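Local structure of probable low molecular weight protein-tyrosine-phosphatase AmsI (Erwinia amylovora, 4D74) at residues N29-V34 against R47-A52; D97-S102 against C117-S122. The protein probably acts as a protein-tyrosine phosphatase, removing phosphate from tyrosyl residues, and may be required for making the exopolysaccharide amylovoran. The protein carries 1 engineered substitution. All coordinates share one frame; numbering follows the deposited sequence.

Contacts 1 and 2 follow one another along the chain, with centres about 17 Å apart. Contact 1 packs helix 41-52 on strand 30-35 of the parallel sheet. Contact 2 joins the ends of helices 96-101 and 111-119, further from the centre of the chain. The two touch through strand 30-35: L32 CB lies 3.3 Å from S102 OG, and S30 OG makes a weak hydrogen bond to D101 O. Contact 1 is the nearer to the active site. The side chain of V33 is about 6 Å from that of C35, the nucleophile by similarity, whereas in contact 2 the side chain of I119 is about 11 Å from it.

Contact 1: residues N29-V34 against R47-A52; sequences NSILVV and RLLKAA
L49 meets I31 and V33 through a single methyl, CD1. L49 CD1 lies 4.1 Å from I31 CG2 and 4.0 Å from V33 CG2, so it touches both strand side chains at nearly equal range. L49 has the most surface buried here, followed by I31 and V33. I31 and V33 are two apart on the strand, and both send CB toward the helix, while L32 between them turns the other way. In I31 the touching branch CG2 is anti to the backbone N, and CG1 is beside that N (chi1 -55°). V33 uses the other placement: its CG2 is the branch beside the backbone N, with CG1 anti (chi1 -178°). The side chains of I31 and L49 cross at about a right angle. All three residues are buried and the contact is purely apolar. Strand 30-35 ends at C35 and helix 41-52 starts at R41, both active-site residues by similarity, so the contact packs together the two elements flanking the active-site loop. They belong to a beta-alpha-beta unit with strand 57-62. I31 and L49 also touch I58 of that strand and L106 of strand 104-107, while L48 and A52 pack on helix 147-169.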
ATOM      1  N   ASN A  29       7.080 -12.539 -11.501  1.00 21.43           N
ATOM      2  CA  ASN A  29       6.755 -13.590 -12.461  1.00 25.89           C
ATOM      3  C   ASN A  29       5.578 -14.404 -11.969  1.00 25.73           C
ATOM      4  O   ASN A  29       4.859 -14.986 -12.766  1.00 28.64           O
ATOM      5  CB  ASN A  29       7.989 -14.485 -12.681  1.00 29.53           C
ATOM      6  CG  ASN A  29       9.150 -13.747 -13.346  1.00 35.03           C
ATOM      7  OD1 ASN A  29      10.289 -13.751 -12.844  1.00 39.26           O
ATOM      8  ND2 ASN A  29       8.871 -13.120 -14.469  1.00 36.88           N
ATOM      9  N   SER A  30       5.415 -14.430 -10.639  1.00 21.56           N
ATOM     10  CA  SER A  30       4.391 -15.224  -9.980  1.00 20.21           C
ATOM     11  C   SER A  30       3.663 -14.407  -8.920  1.00 19.29           C
ATOM     12  O   SER A  30       4.294 -13.653  -8.146  1.00 20.31           O
ATOM     13  CB  SER A  30       4.982 -16.461  -9.366  1.00 21.45           C
ATOM     14  OG  SER A  30       5.925 -16.203  -8.354  1.00 25.69           O
ATOM     15  N   ILE A  31       2.363 -14.634  -8.848  1.00 17.02           N
ATOM     16  CA  ILE A  31       1.504 -13.960  -7.848  1.00 15.90           C
ATOM     17  C   ILE A  31       0.672 -15.018  -7.118  1.00 15.39           C
ATOM     18  O   ILE A  31       0.082 -15.873  -7.775  1.00 17.04           O
ATOM     19  CB  ILE A  31       0.583 -12.923  -8.466  1.00 15.90           C
ATOM     20  CG1 ILE A  31       1.425 -11.902  -9.268  1.00 17.31           C
ATOM     21  CG2 ILE A  31      -0.228 -12.235  -7.384  1.00 17.04           C
ATOM     22  CD1 ILE A  31       0.591 -10.959 -10.066  1.00 19.45           C
ATOM     23  N   LEU A  32       0.625 -14.926  -5.802  1.00 14.79           N
ATOM     24  CA  LEU A  32      -0.162 -15.849  -4.990  1.00 14.76           C
ATOM     25  C   LEU A  32      -1.220 -15.057  -4.248  1.00 14.88           C
ATOM     26  O   LEU A  32      -0.890 -14.154  -3.501  1.00 15.74           O
ATOM     27  CB  LEU A  32       0.738 -16.579  -4.016  1.00 16.23           C
ATOM     28  CG  LEU A  32       0.099 -17.628  -3.099  1.00 18.31           C
ATOM     29  CD1 LEU A  32      -0.413 -18.782  -3.968  1.00 20.48           C
ATOM     30  CD2 LEU A  32       1.085 -18.039  -2.049  1.00 19.10           C
ATOM     31  N   VAL A  33      -2.462 -15.417  -4.454  1.00 13.94           N
ATOM     32  CA  VAL A  33      -3.588 -14.752  -3.776  1.00 13.68           C
ATOM     33  C   VAL A  33      -4.015 -15.617  -2.563  1.00 15.50           C
ATOM     34  O   VAL A  33      -4.356 -16.813  -2.726  1.00 15.94           O
ATOM     35  CB  VAL A  33      -4.769 -14.527  -4.724  1.00 15.32           C
ATOM     36  CG1 VAL A  33      -5.896 -13.786  -4.000  1.00 15.99           C
ATOM     37  CG2 VAL A  33      -4.329 -13.780  -5.981  1.00 15.61           C
ATOM     38  N   VAL A  34      -4.030 -15.035  -1.374  1.00 15.94           N
ATOM     39  CA  VAL A  34      -4.261 -15.816  -0.154  1.00 16.50           C
ATOM     40  C   VAL A  34      -5.447 -15.316   0.642  1.00 18.74           C
ATOM     41  O   VAL A  34      -5.561 -14.131   0.896  1.00 18.74           O
ATOM     42  CB  VAL A  34      -3.011 -15.764   0.739  1.00 16.93           C
ATOM     43  CG1 VAL A  34      -3.257 -16.431   2.088  1.00 18.63           C
ATOM     44  CG2 VAL A  34      -1.834 -16.400   0.042  1.00 18.12           C
ATOM     45  N   ARG A  47      -8.401 -15.742 -10.597  1.00 16.22           N
ATOM     46  CA  ARG A  47      -8.834 -15.855 -11.964  1.00 16.59           C
ATOM     47  C   ARG A  47      -8.992 -14.507 -12.662  1.00 18.36           C
ATOM     48  O   ARG A  47      -8.827 -14.423 -13.876  1.00 18.44           O
ATOM     49  CB  ARG A  47     -10.083 -16.712 -12.065  1.00 17.76           C
ATOM     50  CG  ARG A  47      -9.839 -18.141 -11.578  1.00 18.29           C
ATOM     51  CD  ARG A  47      -8.784 -18.887 -12.363  1.00 20.08           C
ATOM     52  NE  ARG A  47      -8.637 -20.246 -11.864  1.00 20.19           N
ATOM     53  CZ  ARG A  47      -9.399 -21.278 -12.243  1.00 21.73           C
ATOM     54  NH1 ARG A  47     -10.367 -21.138 -13.139  1.00 21.66           N
ATOM     55  NH2 ARG A  47      -9.179 -22.475 -11.703  1.00 21.63           N
ATOM     56  N   LEU A  48      -9.292 -13.456 -11.922  1.00 17.73           N
ATOM     57  CA  LEU A  48      -9.291 -12.110 -12.484  1.00 17.74           C
ATOM     58  C   LEU A  48      -7.869 -11.742 -12.939  1.00 18.83           C
ATOM     59  O   LEU A  48      -7.685 -11.219 -14.040  1.00 19.53           O
ATOM     60  CB  LEU A  48      -9.781 -11.134 -11.423  1.00 17.93           C
ATOM     61  CG  LEU A  48     -11.290 -11.055 -11.255  1.00 18.39           C
ATOM     62  CD1 LEU A  48     -11.654 -10.396  -9.931  1.00 19.45           C
ATOM     63  CD2 LEU A  48     -11.904 -10.300 -12.422  1.00 20.11           C
ATOM     64  N   LEU A  49      -6.873 -12.007 -12.105  1.00 17.39           N
ATOM     65  CA  LEU A  49      -5.477 -11.746 -12.482  1.00 18.23           C
ATOM     66  C   LEU A  49      -5.045 -12.611 -13.659  1.00 19.37           C
ATOM     67  O   LEU A  49      -4.362 -12.126 -14.560  1.00 19.75           O
ATOM     68  CB  LEU A  49      -4.524 -11.925 -11.315  1.00 17.86           C
ATOM     69  CG  LEU A  49      -4.623 -10.812 -10.286  1.00 18.33           C
ATOM     70  CD1 LEU A  49      -3.830 -11.258  -9.082  1.00 18.47           C
ATOM     71  CD2 LEU A  49      -4.119  -9.449 -10.784  1.00 18.96           C
ATOM     72  N   LYS A  50      -5.432 -13.883 -13.665  1.00 18.86           N
ATOM     73  CA  LYS A  50      -5.046 -14.771 -14.769  1.00 22.10           C
ATOM     74  C   LYS A  50      -5.617 -14.312 -16.089  1.00 22.02           C
ATOM     75  O   LYS A  50      -4.913 -14.418 -17.128  1.00 24.47           O
ATOM     76  CB  LYS A  50      -5.446 -16.226 -14.437  1.00 23.69           C
ATOM     77  CG  LYS A  50      -4.874 -17.289 -15.395  1.00 28.25           C
ATOM     78  CD  LYS A  50      -3.346 -17.264 -15.489  1.00 32.80           C
ATOM     79  CE  LYS A  50      -2.823 -18.542 -16.148  1.00 35.15           C
ATOM     80  NZ  LYS A  50      -1.383 -18.404 -16.442  1.00 40.05           N
ATOM     81  N   ALA A  51      -6.837 -13.817 -16.078  1.00 20.72           N
ATOM     82  CA  ALA A  51      -7.505 -13.313 -17.301  1.00 24.28           C
ATOM     83  C   ALA A  51      -6.727 -12.148 -17.907  1.00 25.92           C
ATOM     84  O   ALA A  51      -6.596 -12.045 -19.123  1.00 25.78           O
ATOM     85  CB  ALA A  51      -8.930 -12.907 -17.004  1.00 25.34           C
ATOM     86  N   ALA A  52      -6.167 -11.314 -17.048  1.00 23.62           N
ATOM     87  CA  ALA A  52      -5.350 -10.175 -17.467  1.00 24.25           C
ATOM     88  C   ALA A  52      -3.910 -10.518 -17.808  1.00 25.89           C
ATOM     89  O   ALA A  52      -3.257  -9.803 -18.616  1.00 29.26           O
ATOM     90  CB  ALA A  52      -5.387  -9.112 -16.395  1.00 25.16           C
TER

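Contact 2: residues D97-S102 against C117-S122; sequences DMCRDS and CRINPS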
ATOM      1  N   ASP A  97       6.796 -22.951   1.727  1.00 21.85           N
ATOM      2  CA  ASP A  97       7.366 -23.038   0.396  1.00 23.70           C
ATOM      3  C   ASP A  97       6.628 -22.207  -0.637  1.00 22.93           C
ATOM      4  O   ASP A  97       7.261 -21.567  -1.462  1.00 23.01           O
ATOM      5  CB  ASP A  97       7.401 -24.499  -0.105  1.00 25.92           C
ATOM      6  CG  ASP A  97       8.284 -25.396   0.727  1.00 30.40           C
ATOM      7  OD1 ASP A  97       9.184 -24.885   1.437  1.00 34.96           O
ATOM      8  OD2 ASP A  97       8.078 -26.645   0.663  1.00 31.04           O
ATOM      9  N   MET A  98       5.283 -22.231  -0.636  1.00 19.71           N
ATOM     10  CA  MET A  98       4.523 -21.425  -1.597  1.00 20.87           C
ATOM     11  C   MET A  98       4.851 -19.951  -1.384  1.00 19.85           C
ATOM     12  O   MET A  98       4.975 -19.184  -2.349  1.00 20.31           O
ATOM     13  CB  MET A  98       3.009 -21.596  -1.421  1.00 21.42           C
ATOM     14  CG  MET A  98       2.468 -22.914  -1.877  1.00 23.73           C
ATOM     15  SD  MET A  98       0.720 -22.974  -1.378  1.00 25.91           S
ATOM     16  CE  MET A  98       0.561 -24.731  -1.621  1.00 28.50           C
ATOM     17  N   CYS A  99       4.973 -19.566  -0.128  1.00 19.83           N
ATOM     18  CA  CYS A  99       5.265 -18.157   0.200  1.00 20.71           C
ATOM     19  C   CYS A  99       6.625 -17.762  -0.342  1.00 22.27           C
ATOM     20  O   CYS A  99       6.800 -16.696  -0.945  1.00 20.91           O
ATOM     21  CB  CYS A  99       5.223 -17.929   1.707  1.00 19.04           C
ATOM     22  SG  CYS A  99       3.581 -18.067   2.435  1.00 22.58           S
ATOM     23  N   ARG A 100       7.622 -18.624  -0.107  1.00 22.98           N
ATOM     24  CA  ARG A 100       8.966 -18.346  -0.611  1.00 22.85           C
ATOM     25  C   ARG A 100       9.019 -18.241  -2.134  1.00 22.02           C
ATOM     26  O   ARG A 100       9.643 -17.330  -2.704  1.00 23.97           O
ATOM     27  CB  ARG A 100       9.910 -19.449  -0.139  1.00 26.04           C
ATOM     28  CG  ARG A 100      11.359 -19.169  -0.466  1.00 30.58           C
ATOM     29  CD  ARG A 100      12.258 -20.258   0.078  1.00 35.28           C
ATOM     30  NE  ARG A 100      11.924 -21.493  -0.611  1.00 42.88           N
ATOM     31  CZ  ARG A 100      11.211 -22.496  -0.107  1.00 46.07           C
ATOM     32  NH1 ARG A 100      10.755 -22.467   1.152  1.00 50.66           N
ATOM     33  NH2 ARG A 100      10.952 -23.539  -0.885  1.00 45.80           N
ATOM     34  N   ASP A 101       8.324 -19.127  -2.815  1.00 22.03           N
ATOM     35  CA  ASP A 101       8.399 -19.242  -4.266  1.00 23.61           C
ATOM     36  C   ASP A 101       7.656 -18.104  -4.997  1.00 23.75           C
ATOM     37  O   ASP A 101       7.936 -17.829  -6.133  1.00 26.31           O
ATOM     38  CB  ASP A 101       7.791 -20.550  -4.758  1.00 24.90           C
ATOM     39  CG  ASP A 101       8.591 -21.810  -4.329  1.00 30.82           C
ATOM     40  OD1 ASP A 101       9.677 -21.696  -3.716  1.00 35.07           O
ATOM     41  OD2 ASP A 101       8.060 -22.919  -4.594  1.00 37.64           O
ATOM     42  N   SER A 102       6.696 -17.448  -4.338  1.00 21.44           N
ATOM     43  CA  SER A 102       5.908 -16.432  -5.013  1.00 21.17           C
ATOM     44  C   SER A 102       6.599 -15.089  -4.959  1.00 19.82           C
ATOM     45  O   SER A 102       7.111 -14.725  -3.931  1.00 23.25           O
ATOM     46  CB  SER A 102       4.563 -16.287  -4.288  1.00 22.50           C
ATOM     47  OG  SER A 102       3.934 -17.560  -4.212  1.00 28.17           O
ATOM     48  N   CYS A 117       2.679 -14.285   7.610  1.00 22.00           N
ATOM     49  CA  CYS A 117       4.001 -14.204   8.201  1.00 24.98           C
ATOM     50  C   CYS A 117       4.234 -15.260   9.320  1.00 27.66           C
ATOM     51  O   CYS A 117       5.380 -15.672   9.554  1.00 28.51           O
ATOM     52  CB  CYS A 117       4.285 -12.773   8.640  1.00 24.88           C
ATOM     53  SG  CYS A 117       4.463 -11.662   7.241  1.00 28.59           S
ATOM     54  N   ARG A 118       3.171 -15.740   9.939  1.00 27.85           N
ATOM     55  CA  ARG A 118       3.292 -16.883  10.848  1.00 32.55           C
ATOM     56  C   ARG A 118       3.658 -18.161  10.104  1.00 31.29           C
ATOM     57  O   ARG A 118       4.404 -18.976  10.625  1.00 31.03           O
ATOM     58  CB  ARG A 118       2.021 -17.078  11.663  1.00 36.82           C
ATOM     59  CG  ARG A 118       1.837 -15.981  12.709  1.00 44.00           C
ATOM     60  CD  ARG A 118       0.844 -16.362  13.795  1.00 49.26           C
ATOM     61  NE  ARG A 118       1.411 -17.364  14.713  1.00 57.85           N
ATOM     62  CZ  ARG A 118       0.987 -18.629  14.877  1.00 65.18           C
ATOM     63  NH1 ARG A 118      -0.061 -19.127  14.211  1.00 67.99           N
ATOM     64  NH2 ARG A 118       1.621 -19.414  15.744  1.00 67.98           N
ATOM     65  N   ILE A 119       3.115 -18.357   8.906  1.00 26.85           N
ATOM     66  CA  ILE A 119       3.515 -19.491   8.054  1.00 27.05           C
ATOM     67  C   ILE A 119       4.945 -19.325   7.508  1.00 26.68           C
ATOM     68  O   ILE A 119       5.754 -20.284   7.510  1.00 26.68           O
ATOM     69  CB  ILE A 119       2.475 -19.740   6.940  1.00 27.15           C
ATOM     70  CG1 ILE A 119       1.159 -20.182   7.604  1.00 29.59           C
ATOM     71  CG2 ILE A 119       3.010 -20.770   5.948  1.00 26.84           C
ATOM     72  CD1 ILE A 119      -0.005 -20.521   6.704  1.00 31.85           C
ATOM     73  N   ASN A 120       5.300 -18.123   7.072  1.00 23.73           N
ATOM     74  CA  ASN A 120       6.673 -17.850   6.659  1.00 23.73           C
ATOM     75  C   ASN A 120       7.078 -16.434   7.047  1.00 25.29           C
ATOM     76  O   ASN A 120       6.707 -15.461   6.399  1.00 23.77           O
ATOM     77  CB  ASN A 120       6.859 -18.110   5.153  1.00 23.74           C
ATOM     78  CG  ASN A 120       8.310 -17.986   4.697  1.00 24.60           C
ATOM     79  OD1 ASN A 120       9.126 -17.274   5.292  1.00 25.46           O
ATOM     80  ND2 ASN A 120       8.628 -18.660   3.619  1.00 24.68           N
ATOM     81  N   PRO A 121       7.848 -16.296   8.135  1.00 27.82           N
ATOM     82  CA  PRO A 121       8.216 -14.975   8.615  1.00 28.44           C
ATOM     83  C   PRO A 121       9.029 -14.111   7.674  1.00 29.16           C
ATOM     84  O   PRO A 121       9.018 -12.890   7.838  1.00 33.60           O
ATOM     85  CB  PRO A 121       8.980 -15.276   9.924  1.00 30.86           C
ATOM     86  CG  PRO A 121       8.534 -16.633  10.330  1.00 31.80           C
ATOM     87  CD  PRO A 121       8.270 -17.372   9.063  1.00 29.30           C
ATOM     88  N   SER A 122       9.655 -14.673   6.637  1.00 26.17           N
ATOM     89  CA  SER A 122      10.529 -13.889   5.783  1.00 26.76           C
ATOM     90  C   SER A 122       9.869 -13.150   4.620  1.00 25.23           C
ATOM     91  O   SER A 122      10.561 -12.484   3.866  1.00 26.33           O
ATOM     92  CB  SER A 122      11.643 -14.776   5.200  1.00 29.40           C
ATOM     93  OG  SER A 122      11.141 -15.726   4.293  1.00 33.63           O
TER
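N120 packs against C99 and R100 with its aliphatic carbon and its amide nitrogen. N120 CB lies 3.8 Å from C99 CB. N120 ND2 lies 3.9 Å from R100 N and 4.0 Å from R100 CB, which is packing and not bonding. With chi1 at -174°, CG of N120 is anti to the backbone N, which carries the amide over to helix 96-101. There ND2 donates to A96 O. The other end of the amide serves its own segment. N120 OD1 accepts from S122 N at 3.0 Å and from S122 OG at 2.7 Å, both from the same face of the amide plane. The first bond closes an Asx turn just where helix 111-119 ends. Bonds at both ends of the amide hold its orientation. C99 SG makes a looser apolar contact with I119 CG2. On the outer side of helix 96-101, the R100 side chain starts extended and bends at chi3 (64°), which folds the guanidinium back to D97. R100 NH1 bonds D97 OD1 at 2.9 Å on the anti side of the carboxylate. That oxygen is only 3° out of the guanidinium plane. D101 joins this salt-bridge network by a longer charge contact. At the helix end S102 OG donates to M98 O at 2.7 Å, and K126 NZ bonds C99 O and S102 O.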